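Oxidored_FMN domain-containing protein ([Pseudomonas] geniculata N1, PDB 6L6J) probably oxidises the amine 6-hydroxypseudooxynicotine, carrying FMN and a [4Fe-4S] cluster, most likely as redox cofactors, and an ADP bound in a separate Rossmann-type domain. Local coordinates at residues A[374-379]-A[660-665]; A[379-384]-A[407-412]; A[402-407]-A[448-453]; A[413-418]-A[455-460]. All blocks are in the same frame, centred on the assembly; numbering follows the deposited sequence.

Contact 1: A[374-379]-A[660-665]; sequences SGWHPE and GRKAGM
Trp376, in the loop that runs from helix 349-355 to strand 390-394, lays its indole against one turn of helix 653-666, where Arg661 and Met665 receive most of it. Its CG stands anti to the carbonyl carbon (chi1 -68°), which sends the ring toward the helix. Arg661 comes over one face: its CG lies 3.8 Å from the centroid of the Trp376 six-membered ring and 11° off the normal, a CH-pi contact. Ser374 CB sits on the opposite face, so the indole is held between its own loop and the arginine. Beyond CG the Arg661 chain bends at chi2 and chi3, slides past the indole in the opposite direction and delivers NH1 to a salt bridge with Glu402. Met665 crosses obliquely at the five-membered ring, with its CG 3.7 Å from Trp376 NE1 and its CE 3.9 Å from Trp376 CD1; its sulfur makes a Met-aromatic contact. At the benzo end, Trp376 CZ2 approaches Lys662 CA to 3.6 Å. An alanine in place of Trp376 would remove the indole and would probably loosen the loop from the helix, depriving the Arg661 methylenes and Met665 of their apolar partner. Tyr658 and Arg666, also on helix 653-666, meet Trp376 too, while the Arg661-Glu402 bridge and the packing of Met665 on Pro382 tie the helix to helix 398-410 and to the loop ahead of strand 390-394.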
# COMPACT_ATOMS: atom_id res chain seq x y z
N SER A 374 9.67 15.74 7.16
CA SER A 374 9.33 16.00 8.57
C SER A 374 10.50 15.70 9.52
O SER A 374 10.39 16.09 10.69
CB SER A 374 8.09 15.22 8.94
OG SER A 374 6.97 15.65 8.19
N GLY A 375 11.58 15.05 9.04
CA GLY A 375 12.67 14.50 9.88
C GLY A 375 12.24 13.34 10.80
O GLY A 375 12.85 13.19 11.86
N TRP A 376 11.24 12.53 10.40
CA TRP A 376 10.72 11.38 11.19
C TRP A 376 11.50 10.11 10.85
O TRP A 376 11.58 9.75 9.66
CB TRP A 376 9.23 11.14 10.93
CG TRP A 376 8.36 12.24 11.47
CD1 TRP A 376 8.74 13.30 12.22
CD2 TRP A 376 6.94 12.36 11.31
NE1 TRP A 376 7.66 14.08 12.53
CE2 TRP A 376 6.54 13.53 11.97
CE3 TRP A 376 5.96 11.60 10.65
CZ2 TRP A 376 5.21 13.95 12.04
CZ3 TRP A 376 4.65 12.03 10.68
CH2 TRP A 376 4.28 13.17 11.38
N HIS A 377 12.02 9.45 11.88
CA HIS A 377 12.72 8.15 11.76
C HIS A 377 11.76 7.02 12.14
O HIS A 377 10.85 7.19 12.94
CB HIS A 377 14.04 8.19 12.55
CG HIS A 377 14.95 9.28 12.08
ND1 HIS A 377 15.28 9.44 10.72
CD2 HIS A 377 15.57 10.29 12.74
CE1 HIS A 377 16.08 10.48 10.59
NE2 HIS A 377 16.28 11.01 11.81
N PRO A 378 11.92 5.83 11.52
CA PRO A 378 11.15 4.65 11.91
C PRO A 378 11.24 4.19 13.37
O PRO A 378 10.22 3.78 13.86
CB PRO A 378 11.68 3.53 11.00
CG PRO A 378 12.92 4.09 10.33
CD PRO A 378 12.78 5.59 10.35
N GLU A 379 12.42 4.23 13.99
CA GLU A 379 12.64 3.76 15.38
C GLU A 379 13.07 4.91 16.30
O GLU A 379 12.48 5.02 17.39
CB GLU A 379 13.69 2.66 15.43
CG GLU A 379 13.36 1.48 14.52
CD GLU A 379 12.07 0.73 14.81
OE1 GLU A 379 11.54 0.81 15.93
OE2 GLU A 379 11.61 0.04 13.91
N GLY A 660 -1.20 11.19 15.40
CA GLY A 660 -0.61 10.64 16.63
C GLY A 660 0.88 10.90 16.70
O GLY A 660 1.35 11.39 17.74
N ARG A 661 1.61 10.55 15.63
CA ARG A 661 3.07 10.73 15.50
C ARG A 661 3.40 12.22 15.59
O ARG A 661 4.32 12.56 16.36
CB ARG A 661 3.59 10.16 14.17
CG ARG A 661 5.11 10.17 14.05
CD ARG A 661 5.80 9.22 15.03
NE ARG A 661 6.58 8.22 14.31
CZ ARG A 661 6.41 6.90 14.35
NH1 ARG A 661 5.44 6.38 15.10
NH2 ARG A 661 7.19 6.10 13.63
N LYS A 662 2.67 13.07 14.84
CA LYS A 662 2.92 14.53 14.77
C LYS A 662 2.85 15.12 16.19
O LYS A 662 3.84 15.75 16.62
CB LYS A 662 1.92 15.22 13.85
CG LYS A 662 2.23 16.68 13.53
CD LYS A 662 1.35 17.21 12.41
CE LYS A 662 1.25 18.72 12.34
NZ LYS A 662 0.00 19.13 11.65
N ALA A 663 1.76 14.87 16.91
CA ALA A 663 1.61 15.30 18.32
C ALA A 663 2.83 14.82 19.12
O ALA A 663 3.48 15.65 19.77
CB ALA A 663 0.31 14.79 18.90
N GLY A 664 3.15 13.53 19.03
CA GLY A 664 4.26 12.89 19.78
C GLY A 664 5.62 13.55 19.54
O GLY A 664 6.43 13.60 20.48
N MET A 665 5.88 14.02 18.32
CA MET A 665 7.19 14.61 17.93
C MET A 665 7.20 16.12 18.23
O MET A 665 8.27 16.63 18.57
CB MET A 665 7.48 14.38 16.45
CG MET A 665 7.52 12.93 16.05
SD MET A 665 9.01 12.04 16.61
CE MET A 665 10.28 12.95 15.74

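Contact 2: A[379-384]-A[407-412]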
# COMPACT_ATOMS: atom_id res chain seq x y z
N GLU A 379 12.42 4.23 13.99
CA GLU A 379 12.64 3.76 15.38
C GLU A 379 13.07 4.91 16.30
O GLU A 379 12.48 5.02 17.39
CB GLU A 379 13.69 2.66 15.43
CG GLU A 379 13.36 1.48 14.52
CD GLU A 379 12.07 0.73 14.81
OE1 GLU A 379 11.54 0.81 15.93
OE2 GLU A 379 11.61 0.04 13.91
N LYS A 380 14.02 5.75 15.89
CA LYS A 380 14.63 6.79 16.76
C LYS A 380 13.67 7.96 16.97
O LYS A 380 12.97 8.35 16.02
CB LYS A 380 15.96 7.28 16.17
CG LYS A 380 17.09 6.26 16.20
CD LYS A 380 18.42 6.85 15.80
CE LYS A 380 18.47 7.30 14.34
NZ LYS A 380 19.87 7.39 13.85
N VAL A 381 13.66 8.52 18.18
CA VAL A 381 12.91 9.76 18.50
C VAL A 381 13.87 10.70 19.23
O VAL A 381 14.80 10.26 19.87
CB VAL A 381 11.63 9.48 19.32
CG1 VAL A 381 10.58 8.75 18.49
CG2 VAL A 381 11.92 8.72 20.61
N PRO A 382 13.69 12.03 19.11
CA PRO A 382 14.40 12.98 19.97
C PRO A 382 14.09 12.68 21.43
O PRO A 382 12.94 12.39 21.77
CB PRO A 382 13.85 14.35 19.57
CG PRO A 382 13.29 14.15 18.18
CD PRO A 382 12.82 12.71 18.13
N PRO A 383 15.07 12.76 22.36
CA PRO A 383 14.78 12.54 23.77
C PRO A 383 13.69 13.52 24.22
O PRO A 383 13.67 14.64 23.77
CB PRO A 383 16.12 12.75 24.49
CG PRO A 383 17.16 12.60 23.39
CD PRO A 383 16.49 13.11 22.14
N ALA A 384 12.78 13.07 25.08
CA ALA A 384 11.77 13.93 25.73
C ALA A 384 12.49 15.15 26.33
O ALA A 384 13.43 14.95 27.11
CB ALA A 384 11.04 13.15 26.79
N LEU A 407 5.30 9.48 22.53
CA LEU A 407 5.71 10.19 23.77
C LEU A 407 6.45 9.21 24.71
O LEU A 407 7.56 9.55 25.16
CB LEU A 407 4.46 10.79 24.43
CG LEU A 407 3.73 11.85 23.60
CD1 LEU A 407 2.36 12.14 24.17
CD2 LEU A 407 4.56 13.12 23.49
N ALA A 408 5.88 8.02 24.95
CA ALA A 408 6.49 6.96 25.80
C ALA A 408 7.94 6.74 25.36
O ALA A 408 8.81 6.72 26.25
CB ALA A 408 5.69 5.68 25.74
N LYS A 409 8.17 6.59 24.05
CA LYS A 409 9.50 6.23 23.45
C LYS A 409 10.50 7.35 23.70
O LYS A 409 11.67 7.03 23.94
CB LYS A 409 9.41 6.01 21.94
CG LYS A 409 8.67 4.75 21.50
CD LYS A 409 9.40 3.96 20.44
CE LYS A 409 9.66 4.75 19.18
NZ LYS A 409 10.03 3.86 18.06
N ARG A 410 10.06 8.61 23.61
CA ARG A 410 10.91 9.81 23.84
C ARG A 410 11.32 9.86 25.31
O ARG A 410 12.38 10.47 25.59
CB ARG A 410 10.18 11.09 23.46
CG ARG A 410 9.82 11.21 21.99
CD ARG A 410 9.19 12.54 21.67
NE ARG A 410 10.14 13.62 21.92
CZ ARG A 410 9.84 14.91 21.98
NH1 ARG A 410 8.60 15.32 21.80
NH2 ARG A 410 10.81 15.78 22.24
N GLY A 411 10.49 9.29 26.19
CA GLY A 411 10.79 9.04 27.62
C GLY A 411 9.84 9.78 28.56
O GLY A 411 10.07 9.69 29.79
N TYR A 412 8.82 10.48 28.05
CA TYR A 412 7.82 11.23 28.87
C TYR A 412 7.05 10.26 29.77
O TYR A 412 7.00 9.04 29.46
CB TYR A 412 6.80 11.99 28.01
CG TYR A 412 7.38 13.15 27.24
CD1 TYR A 412 7.50 14.40 27.83
CD2 TYR A 412 7.83 13.01 25.94
CE1 TYR A 412 8.05 15.47 27.14
CE2 TYR A 412 8.38 14.07 25.24
CZ TYR A 412 8.50 15.30 25.84
OH TYR A 412 9.04 16.35 25.15
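Helix 398-410 ends in a Schellman motif, with Gly411 at a phi of 119° and both Gly411 N and Tyr412 N bonded back to Leu407 O, and segment 379-384, extended from Lys380 on, runs across this C-terminal end. At that positive phi a CB would collide with the carbonyl O of Arg410, so glycine suits the position. The helix end belongs to the Rossmann-type domain, and the segment leads into its first strand, 390-394. One main-chain bond joins the two: Ala384 N donates to Arg410 O over 2.7 Å, arriving from above the carbonyl plane. Arg410 carries the side-chain part. Its chain, bent at chi3, turns the guanidinium so that NE donates to Pro382 O at 3.1 Å, with the acceptor in the guanidinium plane, while NH2 reaches Pro383 O in a weak bond. NH1 is bonded to Gly664 O and Tyr667 O, so the group is gripped from two directions. The Lys409 chain, bent at chi2 and chi3, crosses Val381 and brings NZ to a lone pair of Glu379 O at 2.8 Å; the Glu379 carboxylate is beyond salt-bridge range of it and pairs with Lys332. Between these polar ends Val381 sets CG2 against the helix, 3.5 Å from Arg410 CG. The Tyr412 hydroxyl lies above one face of the guanidinium and is hydrogen-bonded to His385 ND1. On the tyrosine ring itself, Ala384 CB sits over one face, 3.3 Å from the centroid and 16° off the normal.

Contact 3: A[402-407]-A[448-453]; sequences EAAHTL and GQLQTM
Two helices of the Rossmann-type domain meet here: helix 398-410, which follows the first strand, and helix 441-450, the crossover helix between the parallel strands 413-417 and 456-459. Both lie on the same side of the sheet, and their contact is apolar packing. His405 makes the largest contribution. Its CG is anti to the backbone N (chi1 -170°), and although the CB does not aim at the other helix, the ring swings over to it. CB starts the path 4.4 Å from Leu450 CG. Farther out, ND1 passes 4.1 Å from Gln449 CB, and the tip atom CE1 comes within 3.6 Å of the same Gln449 CB, with Gln449 CG a little farther off. NE2 rests on the same two methylenes. Met453 CE lies near the ring plane at its edge, 4.3 Å from His405 CE1. The glutamine crosses the imidazole obliquely and bends at chi2, carrying its amide off to a hydrogen bond from NE2 to Asp340. A type I turn from Leu450 to Met453, closed by Met453 N on Leu450 O, brings the methionine back to this edge. Beneath the histidine, toward the sheet, Leu450 packs between helix 398-410 and strand 456-459: its CD2 is 3.6 Å from His405 N and 4.0 Å from Ala404 CB.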
# COMPACT_ATOMS: atom_id res chain seq x y z
N GLU A 402 -0.95 5.94 19.08
CA GLU A 402 0.28 6.34 18.33
C GLU A 402 0.95 7.49 19.08
O GLU A 402 2.16 7.49 19.16
CB GLU A 402 -0.08 6.67 16.88
CG GLU A 402 1.08 7.20 16.08
CD GLU A 402 2.36 6.40 16.23
OE1 GLU A 402 2.28 5.18 16.28
OE2 GLU A 402 3.44 7.01 16.29
N ALA A 403 0.18 8.45 19.59
CA ALA A 403 0.68 9.58 20.42
C ALA A 403 1.37 9.05 21.70
O ALA A 403 2.55 9.40 21.92
CB ALA A 403 -0.47 10.50 20.77
N ALA A 404 0.66 8.21 22.48
CA ALA A 404 1.14 7.56 23.72
C ALA A 404 2.44 6.83 23.40
O ALA A 404 3.47 7.18 23.99
CB ALA A 404 0.11 6.62 24.28
N HIS A 405 2.40 5.90 22.45
CA HIS A 405 3.60 5.16 21.98
C HIS A 405 4.74 6.15 21.75
O HIS A 405 5.81 5.94 22.35
CB HIS A 405 3.28 4.32 20.75
CG HIS A 405 4.37 3.37 20.37
ND1 HIS A 405 5.29 2.91 21.27
CD2 HIS A 405 4.68 2.81 19.19
CE1 HIS A 405 6.13 2.10 20.67
NE2 HIS A 405 5.78 2.02 19.38
N THR A 406 4.52 7.19 20.95
CA THR A 406 5.58 8.14 20.50
C THR A 406 6.16 8.89 21.70
O THR A 406 7.39 8.89 21.86
CB THR A 406 5.07 9.09 19.41
OG1 THR A 406 4.58 8.31 18.31
CG2 THR A 406 6.15 10.02 18.91
N LEU A 407 5.30 9.48 22.53
CA LEU A 407 5.71 10.19 23.77
C LEU A 407 6.45 9.21 24.71
O LEU A 407 7.56 9.55 25.16
CB LEU A 407 4.46 10.79 24.43
CG LEU A 407 3.73 11.85 23.60
CD1 LEU A 407 2.36 12.14 24.17
CD2 LEU A 407 4.56 13.12 23.49
N GLY A 448 1.09 -3.85 22.59
CA GLY A 448 2.17 -4.77 22.99
C GLY A 448 3.46 -4.04 23.32
O GLY A 448 4.18 -4.48 24.22
N GLN A 449 3.74 -2.94 22.62
CA GLN A 449 4.91 -2.06 22.89
C GLN A 449 4.65 -1.21 24.13
O GLN A 449 5.59 -1.04 24.92
CB GLN A 449 5.18 -1.19 21.68
CG GLN A 449 5.66 -2.00 20.48
CD GLN A 449 7.00 -2.58 20.77
OE1 GLN A 449 7.88 -1.88 21.27
NE2 GLN A 449 7.17 -3.86 20.47
N LEU A 450 3.44 -0.67 24.28
CA LEU A 450 3.09 0.30 25.37
C LEU A 450 3.16 -0.38 26.74
O LEU A 450 3.77 0.19 27.65
CB LEU A 450 1.71 0.91 25.12
CG LEU A 450 1.70 2.16 24.24
CD1 LEU A 450 0.30 2.49 23.76
CD2 LEU A 450 2.29 3.36 24.96
N GLN A 451 2.56 -1.56 26.88
CA GLN A 451 2.25 -2.19 28.19
C GLN A 451 3.50 -2.76 28.88
O GLN A 451 3.35 -3.19 30.03
CB GLN A 451 1.16 -3.26 28.00
CG GLN A 451 1.61 -4.45 27.17
CD GLN A 451 0.45 -5.35 26.81
OE1 GLN A 451 -0.70 -5.07 27.16
NE2 GLN A 451 0.76 -6.41 26.08
N THR A 452 4.67 -2.73 28.21
CA THR A 452 5.99 -3.21 28.72
C THR A 452 6.91 -2.02 29.05
O THR A 452 8.14 -2.23 29.21
CB THR A 452 6.66 -4.14 27.70
OG1 THR A 452 6.83 -3.42 26.48
CG2 THR A 452 5.88 -5.41 27.46
N MET A 453 6.34 -0.81 29.16
CA MET A 453 7.09 0.45 29.41
C MET A 453 6.65 1.01 30.76
O MET A 453 5.47 1.28 30.95
CB MET A 453 6.81 1.50 28.32
CG MET A 453 7.09 0.99 26.93
SD MET A 453 6.85 2.25 25.66
CE MET A 453 8.15 1.81 24.51

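Contact 4: A[413-418]-A[455-460]; sequences QVSIAD and NVSMYL. With ADP (adenosine-5'-diphosphate), chain D.
Strands 413-417 and 456-459 run parallel, 4.7 Å apart at closest approach and with directions 9° from each other. Five main-chain hydrogen bonds join them, donated in turn by Val414, Ser457, Ile416, Tyr459 and Asp418. The shortest, from Val414 N to Asn455 O, spans 2.8 Å and is almost straight at 176°. The longest, from Asp418 N to Tyr459 O, spans 3.0 Å. Weaker CA-H...O contacts fill the intervals, as between Val456 CA and Val414 O at 3.1 Å. Apolar packing occupies one face of the sheet, where Val414 sits beside Val456 and Ile416 CG2 lies 4.1 Å from Met458 CG. The other face carries Ser415, Ala417, Ser457 and Tyr459: Ser415 OG is 3.7 Å from Ser457 CB, and the Tyr459 ring leans across toward that hydroxyl. Ligand binding falls to Asp418, just past the end of the second strand, 413-417, where dinucleotide-binding Rossmann folds often carry an acidic residue that holds the ribose. Its OD1 accepts from ADP O3' at 2.5 Å and also from Gly396 N in the glycine-rich turn, while OD2 bonds to Gly420 N. An alanine here would lose all three bonds and would probably weaken the hold on the ribose and unsettle the glycine turn. Strand 456-459 is outermost in the five-stranded sheet, strand 413-417 pairs on its other side with strand 390-394, and helices 398-410 and 441-450 pack over the Val414-Ile416 face.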
# COMPACT_ATOMS: atom_id res chain seq x y z
N GLN A 413 6.47 10.79 30.85
CA GLN A 413 5.49 10.07 31.71
C GLN A 413 4.14 10.15 31.00
O GLN A 413 3.67 11.27 30.79
CB GLN A 413 5.43 10.66 33.12
CG GLN A 413 6.79 10.77 33.82
CD GLN A 413 7.51 9.45 33.87
OE1 GLN A 413 6.92 8.41 34.11
NE2 GLN A 413 8.81 9.49 33.63
N VAL A 414 3.55 9.01 30.62
CA VAL A 414 2.36 8.95 29.73
C VAL A 414 1.24 8.15 30.39
O VAL A 414 1.44 6.96 30.62
CB VAL A 414 2.71 8.35 28.35
CG1 VAL A 414 1.47 8.11 27.50
CG2 VAL A 414 3.74 9.21 27.62
N SER A 415 0.10 8.77 30.64
CA SER A 415 -1.17 8.07 30.98
C SER A 415 -2.09 8.10 29.75
O SER A 415 -2.13 9.15 29.06
CB SER A 415 -1.80 8.67 32.19
OG SER A 415 -1.05 8.32 33.34
N ILE A 416 -2.77 6.99 29.48
CA ILE A 416 -3.81 6.87 28.42
C ILE A 416 -5.08 6.22 29.01
O ILE A 416 -4.95 5.19 29.70
CB ILE A 416 -3.26 6.11 27.19
CG1 ILE A 416 -4.33 5.91 26.12
CG2 ILE A 416 -2.62 4.80 27.60
CD1 ILE A 416 -3.77 5.67 24.73
N ALA A 417 -6.24 6.83 28.76
CA ALA A 417 -7.57 6.39 29.21
C ALA A 417 -8.46 6.10 28.00
O ALA A 417 -8.35 6.82 27.00
CB ALA A 417 -8.18 7.46 30.10
N ASP A 418 -9.32 5.08 28.10
CA ASP A 418 -10.40 4.79 27.11
C ASP A 418 -11.64 4.33 27.87
O ASP A 418 -11.49 3.70 28.93
CB ASP A 418 -9.99 3.70 26.12
CG ASP A 418 -11.00 3.52 25.00
OD1 ASP A 418 -10.99 4.39 24.09
OD2 ASP A 418 -11.83 2.56 25.08
N ASN A 455 7.03 3.88 32.15
CA ASN A 455 6.59 5.30 32.08
C ASN A 455 5.17 5.43 31.51
O ASN A 455 4.70 6.56 31.47
CB ASN A 455 7.58 6.16 31.29
CG ASN A 455 7.98 5.61 29.94
OD1 ASN A 455 8.09 4.41 29.77
ND2 ASN A 455 8.24 6.50 28.99
N VAL A 456 4.52 4.33 31.10
CA VAL A 456 3.13 4.32 30.57
C VAL A 456 2.17 3.68 31.59
O VAL A 456 2.49 2.59 32.11
CB VAL A 456 3.03 3.59 29.21
CG1 VAL A 456 1.59 3.42 28.75
CG2 VAL A 456 3.84 4.30 28.13
N SER A 457 1.02 4.32 31.82
CA SER A 457 -0.14 3.80 32.57
C SER A 457 -1.33 3.70 31.62
O SER A 457 -1.63 4.69 30.92
CB SER A 457 -0.46 4.68 33.76
OG SER A 457 0.72 4.87 34.54
N MET A 458 -1.97 2.53 31.58
CA MET A 458 -3.07 2.22 30.63
C MET A 458 -4.35 1.95 31.44
O MET A 458 -4.34 1.00 32.21
CB MET A 458 -2.68 1.01 29.78
CG MET A 458 -1.32 1.19 29.11
SD MET A 458 -0.97 -0.01 27.80
CE MET A 458 -2.13 0.49 26.53
N TYR A 459 -5.38 2.78 31.29
CA TYR A 459 -6.68 2.67 32.01
C TYR A 459 -7.80 2.36 31.01
O TYR A 459 -8.09 3.22 30.16
CB TYR A 459 -6.97 3.95 32.80
CG TYR A 459 -5.87 4.37 33.74
CD1 TYR A 459 -5.52 3.59 34.83
CD2 TYR A 459 -5.17 5.54 33.53
CE1 TYR A 459 -4.52 3.97 35.70
CE2 TYR A 459 -4.15 5.94 34.39
CZ TYR A 459 -3.83 5.15 35.48
OH TYR A 459 -2.82 5.54 36.30
N LEU A 460 -8.44 1.20 31.15
CA LEU A 460 -9.34 0.63 30.12
C LEU A 460 -10.82 0.73 30.49
O LEU A 460 -11.62 0.17 29.72
CB LEU A 460 -8.97 -0.83 29.86
CG LEU A 460 -8.29 -1.12 28.52
CD1 LEU A 460 -8.03 -2.61 28.37
CD2 LEU A 460 -9.11 -0.59 27.35
PB ADP D . -9.22 7.81 16.17
O1B ADP D . -8.22 7.20 17.12
O2B ADP D . -9.15 7.25 14.75
O3B ADP D . -9.20 9.32 16.22
PA ADP D . -11.29 6.22 17.50
O1A ADP D . -10.55 5.01 17.05
O2A ADP D . -12.76 6.28 17.29
O3A ADP D . -10.69 7.47 16.74
O5' ADP D . -10.92 6.54 19.04
C5' ADP D . -11.86 7.13 19.96
C4' ADP D . -11.84 6.37 21.26
O4' ADP D . -11.94 7.32 22.36
C3' ADP D . -13.01 5.39 21.47
O3' ADP D . -12.66 4.24 22.21
C2' ADP D . -14.00 6.27 22.25
O2' ADP D . -15.04 5.58 22.92
C1' ADP D . -13.00 6.92 23.20
N9 ADP D . -13.52 8.06 23.95
C8 ADP D . -14.41 9.03 23.52
N7 ADP D . -14.70 9.90 24.45
C5 ADP D . -13.99 9.48 25.57
C6 ADP D . -13.88 9.98 26.89
N6 ADP D . -14.49 11.07 27.32
N1 ADP D . -13.07 9.31 27.76
C2 ADP D . -12.44 8.22 27.32
N3 ADP D . -12.46 7.66 26.11
C4 ADP D . -13.26 8.34 25.27

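Overall arrangement
Contact 1 opens first along the chain, at 374-379, and closes last, on helix 653-666, so its loop of some 280 residues encloses the other three. Contact 2 starts from the same Glu379 and closes a short loop round strand 390-394 and helix 398-410. Contact 3 opens on that helix before contact 2 has closed, so the two cross, sharing Leu407. Contact 4 begins only after contact 2 is complete and crosses contact 3, since helix 441-450 lies between its strands. Contact 4 joins two strands of the Rossmann sheet and contact 3 the two helices that cover it, while contacts 1 and 2 bind the linker loop to this domain's first and C-terminal helices, joined by Arg661-Glu402.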